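PDB 5O15: AmbC from Sorangium cellulosum, which probably carries out both the dehydration and the heterocycle-forming cyclisation of a polyketide intermediate in ambruticin biosynthesis, as a bifunctional dehydratase-cyclase domain of a polyketide synthase. Local coordinates for residues L59-L67 with F207-L218; A253-V261 with A271-A279. All coordinates share one frame; numbering follows the deposited sequence.

Contact 1 of 2, residues L59-L67 with F207-L218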
loop_
_atom_site.group_PDB
_atom_site.type_symbol
_atom_site.label_atom_id
_atom_site.label_comp_id
_atom_site.label_asym_id
_atom_site.label_seq_id
_atom_site.Cartn_x
_atom_site.Cartn_y
_atom_site.Cartn_z
ATOM N N LEU A 59 -5.010 -6.170 -7.610
ATOM C CA LEU A 59 -3.831 -5.385 -7.314
ATOM C C LEU A 59 -3.858 -5.000 -5.833
ATOM O O LEU A 59 -4.912 -4.654 -5.314
ATOM C CB LEU A 59 -3.826 -4.144 -8.214
ATOM C CG LEU A 59 -2.501 -3.365 -8.294
ATOM C CD1 LEU A 59 -1.373 -4.148 -8.996
ATOM C CD2 LEU A 59 -2.714 -2.031 -8.921
ATOM N N PRO A 60 -2.739 -5.065 -5.111
ATOM C CA PRO A 60 -2.769 -4.568 -3.727
ATOM C C PRO A 60 -3.112 -3.091 -3.673
ATOM O O PRO A 60 -2.636 -2.306 -4.487
ATOM C CB PRO A 60 -1.345 -4.816 -3.219
ATOM C CG PRO A 60 -0.523 -4.863 -4.435
ATOM C CD PRO A 60 -1.391 -5.487 -5.501
ATOM N N GLY A 61 -3.915 -2.695 -2.680
ATOM C CA GLY A 61 -4.224 -1.283 -2.505
ATOM C C GLY A 61 -3.007 -0.400 -2.277
ATOM O O GLY A 61 -3.030 0.802 -2.595
ATOM N N THR A 62 -1.913 -0.995 -1.753
ATOM C CA THR A 62 -0.669 -0.239 -1.643
ATOM C C THR A 62 -0.118 0.172 -2.997
ATOM O O THR A 62 0.689 1.105 -3.063
ATOM C CB THR A 62 0.388 -1.050 -0.901
ATOM O OG1 THR A 62 0.541 -2.289 -1.585
ATOM C CG2 THR A 62 0.015 -1.296 0.555
ATOM N N ALA A 63 -0.537 -0.484 -4.075
ATOM C CA ALA A 63 -0.145 -0.013 -5.396
ATOM C C ALA A 63 -0.828 1.311 -5.755
ATOM O O ALA A 63 -0.236 2.143 -6.456
ATOM C CB ALA A 63 -0.483 -1.034 -6.465
ATOM N N PHE A 64 -2.051 1.549 -5.264
ATOM C CA PHE A 64 -2.699 2.844 -5.482
ATOM C C PHE A 64 -1.984 3.915 -4.685
ATOM O O PHE A 64 -1.832 5.037 -5.157
ATOM C CB PHE A 64 -4.182 2.782 -5.111
ATOM C CG PHE A 64 -4.954 1.762 -5.855
ATOM C CD1 PHE A 64 -4.895 1.657 -7.230
ATOM C CD2 PHE A 64 -5.735 0.858 -5.160
ATOM C CE1 PHE A 64 -5.653 0.664 -7.888
ATOM C CE2 PHE A 64 -6.481 -0.096 -5.802
ATOM C CZ PHE A 64 -6.398 -0.236 -7.139
ATOM N N VAL A 65 -1.491 3.571 -3.490
ATOM C CA VAL A 65 -0.671 4.499 -2.730
ATOM C C VAL A 65 0.589 4.863 -3.500
ATOM O O VAL A 65 0.964 6.037 -3.594
ATOM C CB VAL A 65 -0.379 3.940 -1.331
ATOM C CG1 VAL A 65 0.536 4.856 -0.575
ATOM C CG2 VAL A 65 -1.673 3.710 -0.554
ATOM N N GLU A 66 1.276 3.856 -4.044
ATOM C CA GLU A 66 2.475 4.084 -4.838
ATOM C C GLU A 66 2.181 4.993 -6.028
ATOM O O GLU A 66 2.961 5.908 -6.322
ATOM C CB GLU A 66 3.051 2.734 -5.289
ATOM C CG GLU A 66 4.068 2.802 -6.407
ATOM C CD GLU A 66 5.383 3.495 -6.049
ATOM O OE1 GLU A 66 5.562 3.965 -4.908
ATOM O OE2 GLU A 66 6.234 3.617 -6.962
ATOM N N LEU A 67 1.079 4.744 -6.736
ATOM C CA LEU A 67 0.757 5.585 -7.880
ATOM C C LEU A 67 0.468 7.017 -7.445
ATOM O O LEU A 67 0.883 7.969 -8.117
ATOM C CB LEU A 67 -0.413 4.968 -8.659
ATOM C CG LEU A 67 -0.037 3.682 -9.426
ATOM C CD1 LEU A 67 -1.269 2.935 -9.865
ATOM C CD2 LEU A 67 0.877 4.009 -10.594
ATOM N N PHE A 207 10.699 1.578 -7.878
ATOM C CA PHE A 207 9.476 2.126 -7.317
ATOM C C PHE A 207 9.817 3.199 -6.292
ATOM O O PHE A 207 10.915 3.233 -5.742
ATOM C CB PHE A 207 8.651 1.013 -6.642
ATOM C CG PHE A 207 8.037 0.022 -7.608
ATOM C CD1 PHE A 207 6.806 0.293 -8.179
ATOM C CD2 PHE A 207 8.687 -1.132 -7.971
ATOM C CE1 PHE A 207 6.235 -0.596 -9.068
ATOM C CE2 PHE A 207 8.117 -2.010 -8.873
ATOM C CZ PHE A 207 6.888 -1.740 -9.412
ATOM N N GLY A 208 8.844 4.058 -6.013
ATOM C CA GLY A 208 8.981 4.942 -4.876
ATOM C C GLY A 208 8.997 4.133 -3.588
ATOM O O GLY A 208 9.958 4.183 -2.809
ATOM N N LEU A 209 7.931 3.379 -3.357
ATOM C CA LEU A 209 7.870 2.386 -2.303
ATOM C C LEU A 209 7.186 1.159 -2.881
ATOM O O LEU A 209 5.986 1.183 -3.176
ATOM C CB LEU A 209 7.146 2.939 -1.089
ATOM C CG LEU A 209 7.049 1.978 0.092
ATOM C CD1 LEU A 209 8.415 1.443 0.533
ATOM C CD2 LEU A 209 6.355 2.653 1.243
ATOM N N HIS A 210 7.967 0.096 -3.090
ATOM C CA HIS A 210 7.433 -1.068 -3.749
ATOM C C HIS A 210 6.146 -1.483 -3.040
ATOM O O HIS A 210 6.141 -1.668 -1.810
ATOM C CB HIS A 210 8.448 -2.210 -3.652
ATOM C CG HIS A 210 8.163 -3.355 -4.556
ATOM N ND1 HIS A 210 7.057 -4.163 -4.395
ATOM C CD2 HIS A 210 8.843 -3.845 -5.622
ATOM C CE1 HIS A 210 7.081 -5.124 -5.306
ATOM N NE2 HIS A 210 8.160 -4.958 -6.058
ATOM N N PRO A 211 5.060 -1.696 -3.768
ATOM C CA PRO A 211 3.792 -2.033 -3.105
ATOM C C PRO A 211 3.827 -3.275 -2.257
ATOM O O PRO A 211 3.092 -3.358 -1.265
ATOM C CB PRO A 211 2.827 -2.161 -4.295
ATOM C CG PRO A 211 3.380 -1.212 -5.306
ATOM C CD PRO A 211 4.881 -1.344 -5.189
ATOM N N ALA A 212 4.653 -4.259 -2.616
ATOM C CA ALA A 212 4.733 -5.453 -1.782
ATOM C C ALA A 212 5.466 -5.195 -0.468
ATOM O O ALA A 212 5.226 -5.891 0.516
ATOM C CB ALA A 212 5.390 -6.606 -2.545
ATOM N N LEU A 213 6.310 -4.174 -0.427
ATOM C CA LEU A 213 7.013 -3.825 0.792
ATOM C C LEU A 213 6.110 -3.043 1.739
ATOM O O LEU A 213 6.031 -3.359 2.930
ATOM C CB LEU A 213 8.303 -3.089 0.427
ATOM C CG LEU A 213 9.241 -2.738 1.560
ATOM C CD1 LEU A 213 9.697 -3.982 2.333
ATOM C CD2 LEU A 213 10.420 -2.029 1.011
ATOM N N LEU A 214 5.338 -2.063 1.217
ATOM C CA LEU A 214 4.358 -1.433 2.084
ATOM C C LEU A 214 3.299 -2.450 2.528
ATOM O O LEU A 214 2.874 -2.437 3.687
ATOM C CB LEU A 214 3.735 -0.220 1.393
ATOM C CG LEU A 214 2.693 0.517 2.240
ATOM C CD1 LEU A 214 3.315 1.041 3.544
ATOM C CD2 LEU A 214 2.074 1.701 1.450
ATOM N N ASP A 215 2.903 -3.364 1.645
ATOM C CA ASP A 215 1.933 -4.376 2.046
ATOM C C ASP A 215 2.454 -5.265 3.175
ATOM O O ASP A 215 1.669 -5.743 4.003
ATOM C CB ASP A 215 1.516 -5.232 0.862
ATOM C CG ASP A 215 0.332 -6.091 1.189
ATOM O OD1 ASP A 215 -0.796 -5.559 1.207
ATOM O OD2 ASP A 215 0.505 -7.302 1.438
ATOM N N ALA A 216 3.769 -5.450 3.259
ATOM C CA ALA A 216 4.331 -6.248 4.348
ATOM C C ALA A 216 4.066 -5.624 5.706
ATOM O O ALA A 216 3.928 -6.345 6.700
ATOM C CB ALA A 216 5.817 -6.497 4.087
ATOM N N ALA A 217 3.997 -4.288 5.792
ATOM C CA ALA A 217 3.606 -3.687 7.055
ATOM C C ALA A 217 2.188 -4.087 7.441
ATOM O O ALA A 217 1.895 -4.339 8.623
ATOM C CB ALA A 217 3.751 -2.178 6.995
ATOM N N LEU A 218 1.290 -4.146 6.447
ATOM C CA LEU A 218 -0.068 -4.626 6.684
ATOM C C LEU A 218 -0.080 -6.100 7.081
ATOM O O LEU A 218 -0.846 -6.497 7.964
ATOM C CB LEU A 218 -0.933 -4.415 5.439
ATOM C CG LEU A 218 -0.977 -2.997 4.870
ATOM C CD1 LEU A 218 -1.926 -2.979 3.689
ATOM C CD2 LEU A 218 -1.354 -2.016 5.950
HETATM O O HOH W 1 3.440 1.087 -1.761
HETATM O O HOH W 2 -2.412 -3.558 -0.065
#
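Thr62 and Glu66, one turn apart on helix 61-75, meet the start of helix 211-225 where the two halves of the double hotdog fold come together. The short helical segments run at 126° to each other, 8.4 Å apart at closest approach. Pro60 ends an HxxxGxxxxP stretch, and His210 to Asp215 spell the HPxxxD motif, both signatures of polyketide synthase dehydratases. Glu66 reaches toward residues 207-211: its CB lies 4.0 Å from Pro211 CG, and the proline ring also packs against Ala63. CG comes next, 4.1 Å from Phe207 CD1. The chain then bends (chi2 66°), turning the carboxylate onto the backbone just before the helix. OE1 accepts from Leu209 N at 2.9 Å in an almost straight bond (172°), met from above the carboxylate plane. OE2 takes Gly208 N on its syn side at 2.8 Å, lies at the edge of the Phe207 ring, and is also hydrogen-bonded to His19 NE2. Two backbone N-H groups, with His19 as a third partner, thus fix the rotation of this buried carboxylate. Thr62 plugs into a hole formed by Pro211, Leu214, Asp215 and Leu218. Its methyl CG2 presses on Leu214 CG at 3.6 Å, while OG1 donates to Pro211 O at 2.8 Å, on the face of that carbonyl opposite the helical N-H of Asp215. Two waters complete the junction: one donates to both Thr62 O and Leu209 O. The other accepts from Thr62 N and donates to Asp215 OD1 at 2.9 Å, while OD2 of that carboxylate is hydrogen-bonded to Gln219 NE2.

Contact 2 of 2, residues A253-V261 with A271-A279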
loop_
_atom_site.group_PDB
_atom_site.type_symbol
_atom_site.label_atom_id
_atom_site.label_comp_id
_atom_site.label_asym_id
_atom_site.label_seq_id
_atom_site.Cartn_x
_atom_site.Cartn_y
_atom_site.Cartn_z
ATOM N N ALA A 253 14.223 -1.717 -0.408
ATOM C CA ALA A 253 13.879 -3.125 -0.573
ATOM C C ALA A 253 13.593 -3.832 0.736
ATOM O O ALA A 253 13.014 -4.926 0.720
ATOM C CB ALA A 253 15.007 -3.873 -1.294
ATOM N N ALA A 254 14.028 -3.265 1.856
ATOM C CA ALA A 254 13.866 -3.891 3.156
ATOM C C ALA A 254 13.912 -2.762 4.169
ATOM O O ALA A 254 14.618 -1.779 3.964
ATOM C CB ALA A 254 14.963 -4.937 3.402
ATOM N N LEU A 255 13.177 -2.921 5.272
ATOM C CA LEU A 255 12.872 -1.833 6.200
ATOM C C LEU A 255 12.594 -2.410 7.562
ATOM O O LEU A 255 12.207 -3.570 7.678
ATOM C CB LEU A 255 11.583 -1.065 5.782
ATOM C CG LEU A 255 11.629 -0.423 4.430
ATOM C CD1 LEU A 255 10.237 -0.002 3.962
ATOM C CD2 LEU A 255 12.475 0.853 4.493
ATOM N N ARG A 256 12.690 -1.547 8.571
ATOM C CA ARG A 256 12.027 -1.773 9.842
ATOM C C ARG A 256 10.760 -0.937 9.896
ATOM O O ARG A 256 10.698 0.154 9.332
ATOM C CB ARG A 256 12.921 -1.476 11.034
ATOM C CG ARG A 256 13.952 -2.551 11.234
ATOM C CD ARG A 256 14.838 -2.304 12.412
ATOM N NE ARG A 256 15.744 -3.436 12.585
ATOM C CZ ARG A 256 16.841 -3.424 13.320
ATOM N NH1 ARG A 256 17.185 -2.347 14.000
ATOM N NH2 ARG A 256 17.615 -4.510 13.402
ATOM N N ALA A 257 9.736 -1.476 10.558
ATOM C CA ALA A 257 8.430 -0.862 10.626
ATOM C C ALA A 257 7.969 -0.795 12.067
ATOM O O ALA A 257 8.201 -1.706 12.874
ATOM C CB ALA A 257 7.418 -1.689 9.837
ATOM N N ARG A 258 7.233 0.280 12.345
ATOM C CA ARG A 258 6.465 0.478 13.557
ATOM C C ARG A 258 5.027 0.740 13.131
ATOM O O ARG A 258 4.753 1.722 12.424
ATOM C CB ARG A 258 6.993 1.649 14.379
ATOM C CG ARG A 258 6.218 1.909 15.637
ATOM C CD ARG A 258 6.748 3.124 16.367
ATOM N NE ARG A 258 6.021 3.348 17.615
ATOM C CZ ARG A 258 4.975 4.164 17.754
ATOM N NH1 ARG A 258 4.518 4.877 16.733
ATOM N NH2 ARG A 258 4.398 4.284 18.942
ATOM N N VAL A 259 4.115 -0.125 13.532
ATOM C CA VAL A 259 2.703 -0.030 13.190
ATOM C C VAL A 259 1.969 0.139 14.510
ATOM O O VAL A 259 1.910 -0.782 15.326
ATOM C CB VAL A 259 2.230 -1.275 12.433
ATOM C CG1 VAL A 259 0.762 -1.130 12.074
ATOM C CG2 VAL A 259 3.036 -1.514 11.202
ATOM N N GLU A 260 1.398 1.313 14.720
ATOM C CA GLU A 260 0.722 1.649 15.961
ATOM C C GLU A 260 -0.783 1.560 15.766
ATOM O O GLU A 260 -1.366 2.348 15.013
ATOM C CB GLU A 260 1.132 3.029 16.455
ATOM C CG GLU A 260 0.504 3.366 17.784
ATOM C CD GLU A 260 1.277 4.410 18.547
ATOM O OE1 GLU A 260 1.563 4.176 19.743
ATOM O OE2 GLU A 260 1.629 5.442 17.953
ATOM N N VAL A 261 -1.388 0.585 16.440
ATOM C CA VAL A 261 -2.800 0.302 16.257
ATOM C C VAL A 261 -3.624 1.296 17.056
ATOM O O VAL A 261 -3.357 1.540 18.236
ATOM C CB VAL A 261 -3.105 -1.146 16.657
ATOM C CG1 VAL A 261 -4.546 -1.483 16.425
ATOM C CG2 VAL A 261 -2.216 -2.076 15.871
ATOM N N ALA A 271 -7.483 0.209 12.327
ATOM C CA ALA A 271 -6.833 1.462 11.966
ATOM C C ALA A 271 -5.478 1.520 12.649
ATOM O O ALA A 271 -5.326 1.061 13.780
ATOM C CB ALA A 271 -7.676 2.688 12.359
ATOM N N ALA A 272 -4.490 2.078 11.957
ATOM C CA ALA A 272 -3.138 2.147 12.480
ATOM C C ALA A 272 -2.363 3.227 11.731
ATOM O O ALA A 272 -2.714 3.607 10.621
ATOM C CB ALA A 272 -2.437 0.802 12.329
ATOM N N SER A 273 -1.269 3.681 12.341
ATOM C CA SER A 273 -0.233 4.455 11.671
ATOM C C SER A 273 0.921 3.527 11.322
ATOM O O SER A 273 1.114 2.476 11.957
ATOM C CB SER A 273 0.287 5.596 12.568
ATOM O OG SER A 273 0.937 5.070 13.726
ATOM N N ILE A 274 1.697 3.912 10.322
ATOM C CA ILE A 274 2.838 3.120 9.870
ATOM C C ILE A 274 4.032 4.030 9.739
ATOM O O ILE A 274 3.948 5.060 9.049
ATOM C CB ILE A 274 2.575 2.427 8.522
ATOM C CG1 ILE A 274 1.366 1.511 8.607
ATOM C CG2 ILE A 274 3.819 1.680 8.034
ATOM C CD1 ILE A 274 0.893 0.975 7.269
ATOM N N GLU A 275 5.150 3.647 10.328
ATOM C CA GLU A 275 6.402 4.357 10.165
ATOM C C GLU A 275 7.453 3.366 9.702
ATOM O O GLU A 275 7.549 2.269 10.261
ATOM C CB GLU A 275 6.841 5.016 11.462
ATOM C CG GLU A 275 5.882 6.055 12.011
ATOM C CD GLU A 275 6.184 6.220 13.474
ATOM O OE1 GLU A 275 7.299 6.684 13.796
ATOM O OE2 GLU A 275 5.365 5.764 14.311
ATOM N N LEU A 276 8.257 3.755 8.722
ATOM C CA LEU A 276 9.260 2.884 8.118
ATOM C C LEU A 276 10.629 3.536 8.184
ATOM O O LEU A 276 10.774 4.724 7.880
ATOM C CB LEU A 276 8.887 2.596 6.661
ATOM C CG LEU A 276 7.495 1.996 6.464
ATOM C CD1 LEU A 276 7.140 1.867 5.002
ATOM C CD2 LEU A 276 7.371 0.631 7.135
ATOM N N ALA A 277 11.625 2.737 8.554
ATOM C CA ALA A 277 13.004 3.154 8.679
ATOM C C ALA A 277 13.916 2.260 7.853
ATOM O O ALA A 277 13.702 1.049 7.748
ATOM C CB ALA A 277 13.435 3.112 10.148
ATOM N N ASP A 278 14.964 2.862 7.309
ATOM C CA ASP A 278 15.969 2.134 6.551
ATOM C C ASP A 278 16.952 1.416 7.460
ATOM O O ASP A 278 16.898 1.514 8.686
ATOM C CB ASP A 278 16.668 3.031 5.527
ATOM C CG ASP A 278 17.629 4.056 6.129
ATOM O OD1 ASP A 278 18.117 3.885 7.264
ATOM O OD2 ASP A 278 17.893 5.046 5.385
ATOM N N ALA A 279 17.869 0.677 6.829
ATOM C CA ALA A 279 18.836 -0.159 7.542
ATOM C C ALA A 279 19.802 0.631 8.396
ATOM O O ALA A 279 20.444 0.038 9.264
ATOM C CB ALA A 279 19.606 -1.007 6.533
HETATM O O HOH W 3 17.004 -0.009 4.120
HETATM O O HOH W 4 3.520 4.038 13.598
HETATM O O HOH W 5 0.564 6.607 15.813
#
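Leu255 opens the pairing by laying its CD1 methyl obliquely against Leu276 CD1, 3.8 Å away. Arg256 and Ala277 form the first hydrogen-bonded pair, Arg256 N reaching Ala277 O at 2.9 Å; the arginine's guanidinium turns away to a salt bridge with Asp193, a hydrogen bond to Ala148 O and a cation-pi contact with Trp152. Ala257, in a non-hydrogen-bonded pair, sets its CB 3.6 Å from Leu276 CD2. Arg258 pairs with Glu275 through both backbone bonds, and their side chains lie alongside, pointing the same way. With CG anti to the backbone N (chi1 179°) and the chain extended to NE, Arg258 offers its guanidinium edge to Glu275: NH1 meets OE2 at 2.7 Å, the flat groups turned 65° apart. NH2 makes a salt bridge with Glu260 OE1 at 2.9 Å, and NE is hydrogen-bonded to Tyr191 OH. A leucine at Arg258 would probably leave Glu260 and Glu275, their OE2 atoms 5.2 Å apart, without the positive charge between them. Val259 turns to the Ala257 face, its CG1 3.7 Å from Ala272 CB. Glu260 pairs with Ser273, and a water joins Glu260 OE2 to Ser273 OG. Val261, opposite Ala272, closes the ladder. Arginines and glutamates on one face, aliphatics on the other, several against helix 211-225: this antiparallel hairpin is part of the curved sheet wrapping the central helix of a hotdog fold.

Overall arrangement
Helix 211-225 takes part in contact 1; the strands of contact 2 pack on it. Contact 1 is core: its centre lies about 3 Å from that of the chain, and it ties the helix to helix 61-75, which probably belongs to the other hotdog, by side chains bonding to backbone, with a buried carboxylate and two waters. Contact 2, centred about 12 Å from the chain centre, is partly buried and relies on strand-to-strand bonds, with a charged network on the face turned from the helix. The centres are about 13 Å apart, yet they touch: Leu213 CD2 packs 3.6 Å from Leu255 CD1, and Leu209 reaches Leu276, so the hairpin's aliphatic face continues into the helical core.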